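Local coordinates for protein geranyltranstransferase (Stenotrophomonas maltophilia, PDB 7LBJ) that probably joins isopentenyl diphosphate to allylic diphosphates in a magnesium-dependent reaction, making longer prenyl diphosphates such as farnesyl diphosphate, at residues Ala16-Arg21 with Leu59-Gly64; Glu23-Ala28 with Ala77-Glu82; Asp99-Arg104 with Thr109-Asp114. All coordinates share one frame; numbering follows the deposited sequence.

Contact 1: Ala16-Arg21 with Leu59-Gly64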
loop_
_atom_site.group_PDB
_atom_site.type_symbol
_atom_site.label_atom_id
_atom_site.label_comp_id
_atom_site.label_asym_id
_atom_site.label_seq_id
_atom_site.Cartn_x
_atom_site.Cartn_y
_atom_site.Cartn_z
ATOM N N ALA A 16 22.620 9.927 -15.476
ATOM C CA ALA A 16 23.328 8.649 -15.408
ATOM C C ALA A 16 23.682 8.288 -13.964
ATOM O O ALA A 16 23.488 7.146 -13.526
ATOM C CB ALA A 16 24.581 8.706 -16.284
ATOM N N ARG A 17 24.204 9.253 -13.207
ATOM C CA ARG A 17 24.564 8.988 -11.818
ATOM C C ARG A 17 23.345 8.582 -10.992
ATOM O O ARG A 17 23.413 7.639 -10.189
ATOM C CB ARG A 17 25.239 10.226 -11.227
ATOM C CG ARG A 17 25.540 10.147 -9.752
ATOM C CD ARG A 17 25.906 11.517 -9.218
ATOM N NE ARG A 17 27.133 12.024 -9.815
ATOM C CZ ARG A 17 28.302 12.061 -9.193
ATOM N NH1 ARG A 17 28.435 11.644 -7.944
ATOM N NH2 ARG A 17 29.364 12.531 -9.838
ATOM N N TRP A 18 22.218 9.277 -11.175
ATOM C CA TRP A 18 21.015 8.966 -10.398
ATOM C C TRP A 18 20.357 7.660 -10.843
ATOM O O TRP A 18 19.784 6.941 -10.010
ATOM C CB TRP A 18 20.017 10.124 -10.509
ATOM C CG TRP A 18 20.522 11.392 -9.890
ATOM C CD1 TRP A 18 21.445 11.510 -8.899
ATOM C CD2 TRP A 18 20.115 12.725 -10.219
ATOM N NE1 TRP A 18 21.645 12.830 -8.588
ATOM C CE2 TRP A 18 20.835 13.601 -9.379
ATOM C CE3 TRP A 18 19.197 13.261 -11.126
ATOM C CZ2 TRP A 18 20.680 14.996 -9.431
ATOM C CZ3 TRP A 18 19.045 14.647 -11.181
ATOM C CH2 TRP A 18 19.783 15.495 -10.337
ATOM N N ARG A 19 20.407 7.342 -12.140
ATOM C CA ARG A 19 19.893 6.050 -12.598
ATOM C C ARG A 19 20.717 4.891 -12.046
ATOM O O ARG A 19 20.161 3.849 -11.672
ATOM C CB ARG A 19 19.852 6.008 -14.124
ATOM C CG ARG A 19 18.638 6.747 -14.713
ATOM C CD ARG A 19 18.730 6.982 -16.221
ATOM N NE ARG A 19 17.493 7.585 -16.723
ATOM C CZ ARG A 19 17.413 8.368 -17.788
ATOM N NH1 ARG A 19 18.492 8.692 -18.496
ATOM N NH2 ARG A 19 16.226 8.856 -18.143
ATOM N N ASP A 20 22.041 5.042 -11.996
ATOM C CA ASP A 20 22.863 4.018 -11.354
ATOM C C ASP A 20 22.576 3.945 -9.865
ATOM O O ASP A 20 22.493 2.853 -9.293
ATOM C CB ASP A 20 24.346 4.305 -11.578
ATOM C CG ASP A 20 24.759 4.107 -13.013
ATOM O OD1 ASP A 20 24.033 3.387 -13.735
ATOM O OD2 ASP A 20 25.821 4.648 -13.407
ATOM N N ARG A 21 22.434 5.105 -9.225
ATOM C CA ARG A 21 22.201 5.153 -7.790
ATOM C C ARG A 21 20.894 4.456 -7.430
ATOM O O ARG A 21 20.849 3.645 -6.495
ATOM C CB ARG A 21 22.193 6.610 -7.320
ATOM C CG ARG A 21 21.945 6.748 -5.846
ATOM C CD ARG A 21 22.125 8.166 -5.339
ATOM N NE ARG A 21 22.123 8.139 -3.880
ATOM C CZ ARG A 21 23.211 8.055 -3.135
ATOM N NH1 ARG A 21 24.423 8.063 -3.679
ATOM N NH2 ARG A 21 23.084 7.941 -1.812
ATOM N N LEU A 59 12.900 12.792 -10.998
ATOM C CA LEU A 59 12.211 13.999 -10.562
ATOM C C LEU A 59 12.471 14.288 -9.085
ATOM O O LEU A 59 12.635 15.450 -8.701
ATOM C CB LEU A 59 10.714 13.877 -10.827
ATOM C CG LEU A 59 10.290 13.992 -12.298
ATOM C CD1 LEU A 59 8.891 13.396 -12.458
ATOM C CD2 LEU A 59 10.297 15.470 -12.768
ATOM N N VAL A 60 12.489 13.253 -8.232
ATOM C CA VAL A 60 12.806 13.471 -6.817
ATOM C C VAL A 60 14.206 14.056 -6.674
ATOM O O VAL A 60 14.422 15.061 -5.983
ATOM C CB VAL A 60 12.669 12.157 -6.015
ATOM C CG1 VAL A 60 13.176 12.358 -4.581
ATOM C CG2 VAL A 60 11.202 11.678 -6.001
ATOM N N TYR A 61 15.189 13.423 -7.310
ATOM C CA TYR A 61 16.556 13.909 -7.175
ATOM C C TYR A 61 16.706 15.307 -7.769
ATOM O O TYR A 61 17.385 16.164 -7.190
ATOM C CB TYR A 61 17.517 12.947 -7.853
ATOM C CG TYR A 61 17.720 11.612 -7.157
ATOM C CD1 TYR A 61 18.218 11.545 -5.850
ATOM C CD2 TYR A 61 17.479 10.417 -7.835
ATOM C CE1 TYR A 61 18.451 10.295 -5.224
ATOM C CE2 TYR A 61 17.721 9.159 -7.221
ATOM C CZ TYR A 61 18.193 9.113 -5.926
ATOM O OH TYR A 61 18.427 7.883 -5.343
ATOM N N ALA A 62 16.098 15.545 -8.935
ATOM C CA ALA A 62 16.274 16.821 -9.627
ATOM C C ALA A 62 15.604 17.943 -8.854
ATOM O O ALA A 62 16.102 19.075 -8.819
ATOM C CB ALA A 62 15.699 16.752 -11.047
ATOM N N SER A 63 14.467 17.645 -8.233
ATOM C CA SER A 63 13.798 18.630 -7.391
ATOM C C SER A 63 14.631 18.927 -6.151
ATOM O O SER A 63 14.825 20.092 -5.783
ATOM C CB SER A 63 12.405 18.123 -7.011
ATOM O OG SER A 63 11.673 19.083 -6.268
ATOM N N GLY A 64 15.131 17.880 -5.489
ATOM C CA GLY A 64 16.009 18.115 -4.357
ATOM C C GLY A 64 17.254 18.868 -4.770
ATOM O O GLY A 64 17.797 19.665 -3.993
#
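Trp18 and Tyr61 carry the aromatic part of this contact, an offset stack in which the tyrosine ring overlaps the five-membered ring of the indole at a centroid separation of 4.6 Å. Their planes are tilted by 23°, and the two side chains run past each other in opposite directions. A CH-pi contact continues the overlap: Tyr61 CB sits over the indole face, 3.6 Å from the centroid of the six-membered ring and close to its normal. In each residue CG lies anti to the carbonyl carbon (chi1 -65° for Trp18), which sends the rings into the gap between the backbones. Here helix 11-29, the N-terminal helix of the all-helical isoprenyl synthase fold, packs on helix 55-65 with a 10.7 Å separation of the segment axes. Apolar packing extends to the outer indole, where Trp18 CZ3 reaches Ala62 CB at 4.0 Å. The polar margin belongs to Arg21, whose extended chain crosses Tyr61 at about a right angle and places CD 3.7 Å from Tyr61 OH. The guanidinium stands perpendicular to the tyrosine ring. Arg21 NE forms a salt bridge with Asp75 OD1, and Tyr61 OH hydrogen-bonds to that same oxygen.

Contact 2: Glu23-Ala28 with Ala77-Glu82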
loop_
_atom_site.group_PDB
_atom_site.type_symbol
_atom_site.label_atom_id
_atom_site.label_comp_id
_atom_site.label_asym_id
_atom_site.label_seq_id
_atom_site.Cartn_x
_atom_site.Cartn_y
_atom_site.Cartn_z
ATOM N N GLU A 23 19.226 2.208 -9.113
ATOM C CA GLU A 23 19.360 0.773 -9.342
ATOM C C GLU A 23 20.014 0.086 -8.144
ATOM O O GLU A 23 19.539 -0.960 -7.670
ATOM C CB GLU A 23 20.172 0.523 -10.609
ATOM C CG GLU A 23 20.085 -0.902 -11.114
ATOM C CD GLU A 23 18.726 -1.226 -11.711
ATOM O OE1 GLU A 23 18.054 -0.298 -12.220
ATOM O OE2 GLU A 23 18.332 -2.413 -11.667
ATOM N N SER A 24 21.107 0.662 -7.642
ATOM C CA SER A 24 21.820 0.055 -6.521
ATOM C C SER A 24 20.997 0.119 -5.240
ATOM O O SER A 24 21.022 -0.817 -4.428
ATOM C CB SER A 24 23.164 0.753 -6.321
ATOM O OG SER A 24 23.834 0.241 -5.186
ATOM N N GLN A 25 20.282 1.229 -5.033
ATOM C CA GLN A 25 19.484 1.395 -3.826
ATOM C C GLN A 25 18.322 0.414 -3.809
ATOM O O GLN A 25 18.039 -0.216 -2.784
ATOM C CB GLN A 25 18.971 2.834 -3.732
ATOM C CG GLN A 25 20.055 3.845 -3.405
ATOM C CD GLN A 25 20.390 3.859 -1.931
ATOM O OE1 GLN A 25 19.515 3.670 -1.096
ATOM N NE2 GLN A 25 21.657 4.094 -1.605
ATOM N N LEU A 26 17.626 0.286 -4.936
ATOM C CA LEU A 26 16.513 -0.655 -5.013
ATOM C C LEU A 26 16.988 -2.092 -4.837
ATOM O O LEU A 26 16.306 -2.906 -4.200
ATOM C CB LEU A 26 15.793 -0.487 -6.350
ATOM C CG LEU A 26 14.954 0.778 -6.506
ATOM C CD1 LEU A 26 14.665 1.038 -8.005
ATOM C CD2 LEU A 26 13.632 0.722 -5.706
ATOM N N ASP A 27 18.140 -2.437 -5.415
ATOM C CA ASP A 27 18.651 -3.794 -5.247
ATOM C C ASP A 27 18.916 -4.095 -3.776
ATOM O O ASP A 27 18.597 -5.189 -3.287
ATOM C CB ASP A 27 19.921 -3.985 -6.084
ATOM C CG ASP A 27 20.590 -5.331 -5.848
ATOM O OD1 ASP A 27 19.987 -6.380 -6.183
ATOM O OD2 ASP A 27 21.728 -5.342 -5.328
ATOM N N ALA A 28 19.468 -3.126 -3.043
ATOM C CA ALA A 28 19.747 -3.358 -1.627
ATOM C C ALA A 28 18.474 -3.318 -0.786
ATOM O O ALA A 28 18.425 -3.938 0.280
ATOM C CB ALA A 28 20.750 -2.325 -1.110
ATOM N N ALA A 77 12.713 8.725 -0.688
ATOM C CA ALA A 77 11.632 9.305 -1.480
ATOM C C ALA A 77 11.717 8.835 -2.918
ATOM O O ALA A 77 10.693 8.502 -3.529
ATOM C CB ALA A 77 11.670 10.835 -1.428
ATOM N N ALA A 78 12.928 8.816 -3.473
ATOM C CA ALA A 78 13.112 8.409 -4.867
ATOM C C ALA A 78 12.728 6.951 -5.071
ATOM O O ALA A 78 12.048 6.610 -6.050
ATOM C CB ALA A 78 14.556 8.661 -5.308
ATOM N N MET A 79 13.122 6.071 -4.148
ATOM C CA MET A 79 12.689 4.683 -4.269
ATOM C C MET A 79 11.176 4.558 -4.125
ATOM O O MET A 79 10.538 3.772 -4.842
ATOM C CB MET A 79 13.391 3.815 -3.219
ATOM C CG MET A 79 14.843 3.543 -3.534
ATOM S SD MET A 79 15.530 2.285 -2.418
ATOM C CE MET A 79 15.760 3.288 -0.962
ATOM N N SER A 80 10.580 5.302 -3.201
ATOM C CA SER A 80 9.158 5.093 -2.931
ATOM C C SER A 80 8.314 5.382 -4.173
ATOM O O SER A 80 7.348 4.664 -4.454
ATOM C CB SER A 80 8.693 5.951 -1.748
ATOM O OG SER A 80 8.530 7.314 -2.124
ATOM N N VAL A 81 8.683 6.401 -4.960
ATOM C CA VAL A 81 7.809 6.704 -6.088
ATOM C C VAL A 81 7.997 5.681 -7.192
ATOM O O VAL A 81 7.042 5.389 -7.929
ATOM C CB VAL A 81 7.998 8.148 -6.604
ATOM C CG1 VAL A 81 7.567 9.147 -5.538
ATOM C CG2 VAL A 81 9.451 8.402 -7.037
ATOM N N GLU A 82 9.209 5.122 -7.334
ATOM C CA GLU A 82 9.427 4.085 -8.342
ATOM C C GLU A 82 8.739 2.785 -7.947
ATOM O O GLU A 82 8.238 2.065 -8.822
ATOM C CB GLU A 82 10.931 3.854 -8.567
ATOM C CG GLU A 82 11.288 2.964 -9.761
ATOM C CD GLU A 82 10.942 3.582 -11.116
ATOM O OE1 GLU A 82 10.412 4.709 -11.156
ATOM O OE2 GLU A 82 11.203 2.940 -12.159
#
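Ala77 O, two residues before the Met79 that meets Gln25 and Leu26, is gripped by two donors. Ser80 OG donates to it at 2.8 Å, and the helical bond from Val81 N to Ala77 O measures 3.2 Å. Both reach the oxygen from the same face of its carbonyl plane, the hydroxyl tilted 27° out of that plane; the bond gives the buried hydroxyl a partner within its own helix. No hydrogen bond crosses the interface; the contact is van der Waals packing round a thioether. Met79 points at helix 11-29, and its thioether bends at chi3 (-77°), carrying CE to the side of Gln25. The sulfur, Met79 SD, lies 3.6 Å from Gln25 O and 3.7 Å from Gln25 CB, so it rests against both backbone and side chain. Met79 CE approaches Gln25 OE1 at 3.8 Å, the two chains crossing at about a right angle. Leu26 instead slides past Met79 in the opposite direction, its methyl CD2 3.8 Å from Met79 CG. Its other methyl, CD1, lies more loosely, 4.3 Å from Glu82 CG; the Glu82 carboxylate turns to Arg54, with which it forms a salt bridge. The segment axes cross at 76° and pass 10.3 Å apart, a steep helix-on-helix packing that lays the N-terminal helix across helix 75-92, part of the isoprenyl diphosphate synthase helical bundle.

Contact 3: Asp99-Arg104 with Thr109-Asp114. With EDO (1,2-ethanediol), chain D.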
loop_
_atom_site.group_PDB
_atom_site.type_symbol
_atom_site.label_atom_id
_atom_site.label_comp_id
_atom_site.label_asym_id
_atom_site.label_seq_id
_atom_site.Cartn_x
_atom_site.Cartn_y
_atom_site.Cartn_z
ATOM N N ASP A 99 -4.132 -6.675 -19.590
ATOM C CA ASP A 99 -3.877 -7.969 -20.218
ATOM C C ASP A 99 -2.695 -7.884 -21.188
ATOM O O ASP A 99 -2.816 -8.154 -22.384
ATOM C CB ASP A 99 -5.143 -8.470 -20.921
ATOM C CG ASP A 99 -5.004 -9.885 -21.448
ATOM O OD1 ASP A 99 -4.121 -10.613 -20.962
ATOM O OD2 ASP A 99 -5.777 -10.257 -22.359
ATOM N N ASP A 100 -1.542 -7.489 -20.650
ATOM C CA ASP A 100 -0.319 -7.375 -21.438
ATOM C C ASP A 100 0.621 -8.531 -21.147
ATOM O O ASP A 100 0.857 -8.877 -19.985
ATOM C CB ASP A 100 0.404 -6.067 -21.149
ATOM C CG ASP A 100 -0.457 -4.868 -21.415
ATOM O OD1 ASP A 100 -0.964 -4.739 -22.551
ATOM O OD2 ASP A 100 -0.638 -4.060 -20.472
ATOM N N ALA A 101 1.184 -9.098 -22.212
ATOM C CA ALA A 101 2.126 -10.201 -22.109
ATOM C C ALA A 101 3.581 -9.757 -22.175
ATOM O O ALA A 101 4.458 -10.526 -21.773
ATOM C CB ALA A 101 1.866 -11.228 -23.218
ATOM N N LEU A 102 3.860 -8.546 -22.658
ATOM C CA LEU A 102 5.217 -8.042 -22.791
ATOM C C LEU A 102 5.299 -6.628 -22.240
ATOM O O LEU A 102 4.385 -5.823 -22.430
ATOM C CB LEU A 102 5.670 -8.044 -24.250
ATOM C CG LEU A 102 5.997 -9.395 -24.870
ATOM C CD1 LEU A 102 6.239 -9.208 -26.363
ATOM C CD2 LEU A 102 7.216 -10.020 -24.205
ATOM N N ARG A 103 6.393 -6.336 -21.541
ATOM C CA ARG A 103 6.684 -4.983 -21.080
ATOM C C ARG A 103 8.172 -4.748 -21.268
ATOM O O ARG A 103 8.992 -5.488 -20.715
ATOM C CB ARG A 103 6.285 -4.769 -19.616
ATOM C CG ARG A 103 6.667 -3.380 -19.095
ATOM C CD ARG A 103 6.061 -3.065 -17.716
ATOM N NE ARG A 103 4.603 -2.994 -17.755
ATOM C CZ ARG A 103 3.924 -1.980 -18.278
ATOM N NH1 ARG A 103 4.543 -0.939 -18.812
ATOM N NH2 ARG A 103 2.592 -2.012 -18.267
ATOM N N ARG A 104 8.512 -3.725 -22.049
ATOM C CA ARG A 104 9.902 -3.416 -22.375
ATOM C C ARG A 104 10.630 -4.660 -22.883
ATOM O O ARG A 104 11.694 -5.037 -22.388
ATOM C CB ARG A 104 10.620 -2.806 -21.167
ATOM N N THR A 109 5.084 -9.609 -15.492
ATOM C CA THR A 109 5.383 -10.387 -14.292
ATOM C C THR A 109 4.463 -11.597 -14.146
ATOM O O THR A 109 4.904 -12.671 -13.723
ATOM C CB THR A 109 5.309 -9.487 -13.053
ATOM O OG1 THR A 109 6.270 -8.433 -13.185
ATOM C CG2 THR A 109 5.617 -10.286 -11.761
ATOM N N HIS A 110 3.181 -11.458 -14.499
ATOM C CA HIS A 110 2.275 -12.595 -14.365
ATOM C C HIS A 110 2.533 -13.669 -15.421
ATOM O O HIS A 110 2.184 -14.839 -15.194
ATOM C CB HIS A 110 0.809 -12.133 -14.426
ATOM C CG HIS A 110 0.396 -11.627 -15.771
ATOM N ND1 HIS A 110 0.568 -10.315 -16.157
ATOM C CD2 HIS A 110 -0.167 -12.261 -16.829
ATOM C CE1 HIS A 110 0.131 -10.166 -17.399
ATOM N NE2 HIS A 110 -0.321 -11.329 -17.825
ATOM N N VAL A 111 3.151 -13.309 -16.556
ATOM C CA VAL A 111 3.580 -14.315 -17.526
ATOM C C VAL A 111 4.865 -14.995 -17.062
ATOM O O VAL A 111 4.991 -16.222 -17.129
ATOM C CB VAL A 111 3.747 -13.683 -18.924
ATOM C CG1 VAL A 111 4.218 -14.732 -19.947
ATOM C CG2 VAL A 111 2.453 -13.066 -19.388
ATOM N N ALA A 112 5.838 -14.218 -16.575
ATOM C CA ALA A 112 7.078 -14.809 -16.080
ATOM C C ALA A 112 6.839 -15.708 -14.877
ATOM O O ALA A 112 7.551 -16.703 -14.691
ATOM C CB ALA A 112 8.078 -13.708 -15.721
ATOM N N PHE A 113 5.861 -15.363 -14.033
ATOM C CA PHE A 113 5.577 -16.126 -12.830
ATOM C C PHE A 113 4.174 -16.685 -12.976
ATOM O O PHE A 113 3.966 -17.645 -13.730
ATOM C CB PHE A 113 5.800 -15.249 -11.587
ATOM C CG PHE A 113 7.241 -14.825 -11.419
ATOM C CD1 PHE A 113 7.732 -13.710 -12.088
ATOM C CD2 PHE A 113 8.114 -15.575 -10.645
ATOM C CE1 PHE A 113 9.069 -13.334 -11.964
ATOM C CE2 PHE A 113 9.453 -15.199 -10.517
ATOM C CZ PHE A 113 9.922 -14.085 -11.175
ATOM N N ASP A 114 3.184 -16.127 -12.277
ATOM C CA ASP A 114 1.779 -16.481 -12.443
ATOM C C ASP A 114 0.974 -15.322 -11.878
ATOM O O ASP A 114 1.533 -14.378 -11.316
ATOM C CB ASP A 114 1.431 -17.809 -11.759
ATOM C CG ASP A 114 1.895 -17.857 -10.319
ATOM O OD1 ASP A 114 1.420 -17.044 -9.513
ATOM O OD2 ASP A 114 2.745 -18.704 -9.993
HETATM C C1 EDO D . -0.298 -15.852 -17.192
HETATM O O1 EDO D . -1.673 -15.635 -16.842
HETATM C C2 EDO D . 0.258 -17.039 -16.412
HETATM O O2 EDO D . 1.695 -17.061 -16.502
HETATM O O HOH W 1 -1.506 -11.127 -20.490
#
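His110 turns the edge of its imidazole toward the backbone of Asp100: CE1 lies 3.0 Å from Asp100 O, which sits near the ring plane. This is a close C-H to oxygen approach; NE2 is also near, but at too poor an angle for a hydrogen bond. The ring gets there because CG stands between the backbone N and the carbonyl carbon (chi1 68°), swinging the imidazole off the helix toward the preceding loop. Asp100 O is held by the hydroxyl of Thr108. Farther round the same edge, in the ring plane, a water lies 2.9 Å from His110 NE2 and donates to Asp99 OD1 at 2.7 Å, linking the histidine to a carboxylate it does not touch. At the CD2 edge, near the ring plane, lies a 1,2-ethanediol, probably from the crystallisation liquor, whose O2 donates to His110 O at 2.6 Å. Beside the imidazole, Val111 points toward the loop and rests its CG2 on Ala101 CA at 4.0 Å, a light apolar surface touch. Backbone hydrogen bonding between Ala101 and Thr108 joins the two arms beside this contact. The contact joins the loop entering a short beta-hairpin (strands 102-103 and 106-107) to helix 109-112 beyond it; the segment from Asp99 follows directly on the DDxxxxD motif, which in this family binds the magnesium ions that hold the allylic diphosphate.

From the N terminus, helix 11-29 supplies the first segment of two contacts in turn. Contact 1 closes a loop of 37 residues when helix 55-65 returns to it; contact 2, opening inside that loop at 23-28, closes only at helix 75-92, so the two cross along the chain. Helices 55-65 and 75-92 also touch each other, with Tyr61 CZ 3.7 Å from Ala78 CB, making the three helices one packed unit. Contact 3 follows in series after helix 75-92: a local closure, just four residues long, that ties the loop before the hairpin to helix 109-112. Its centre is about 22 Å from that of contact 2, without touching.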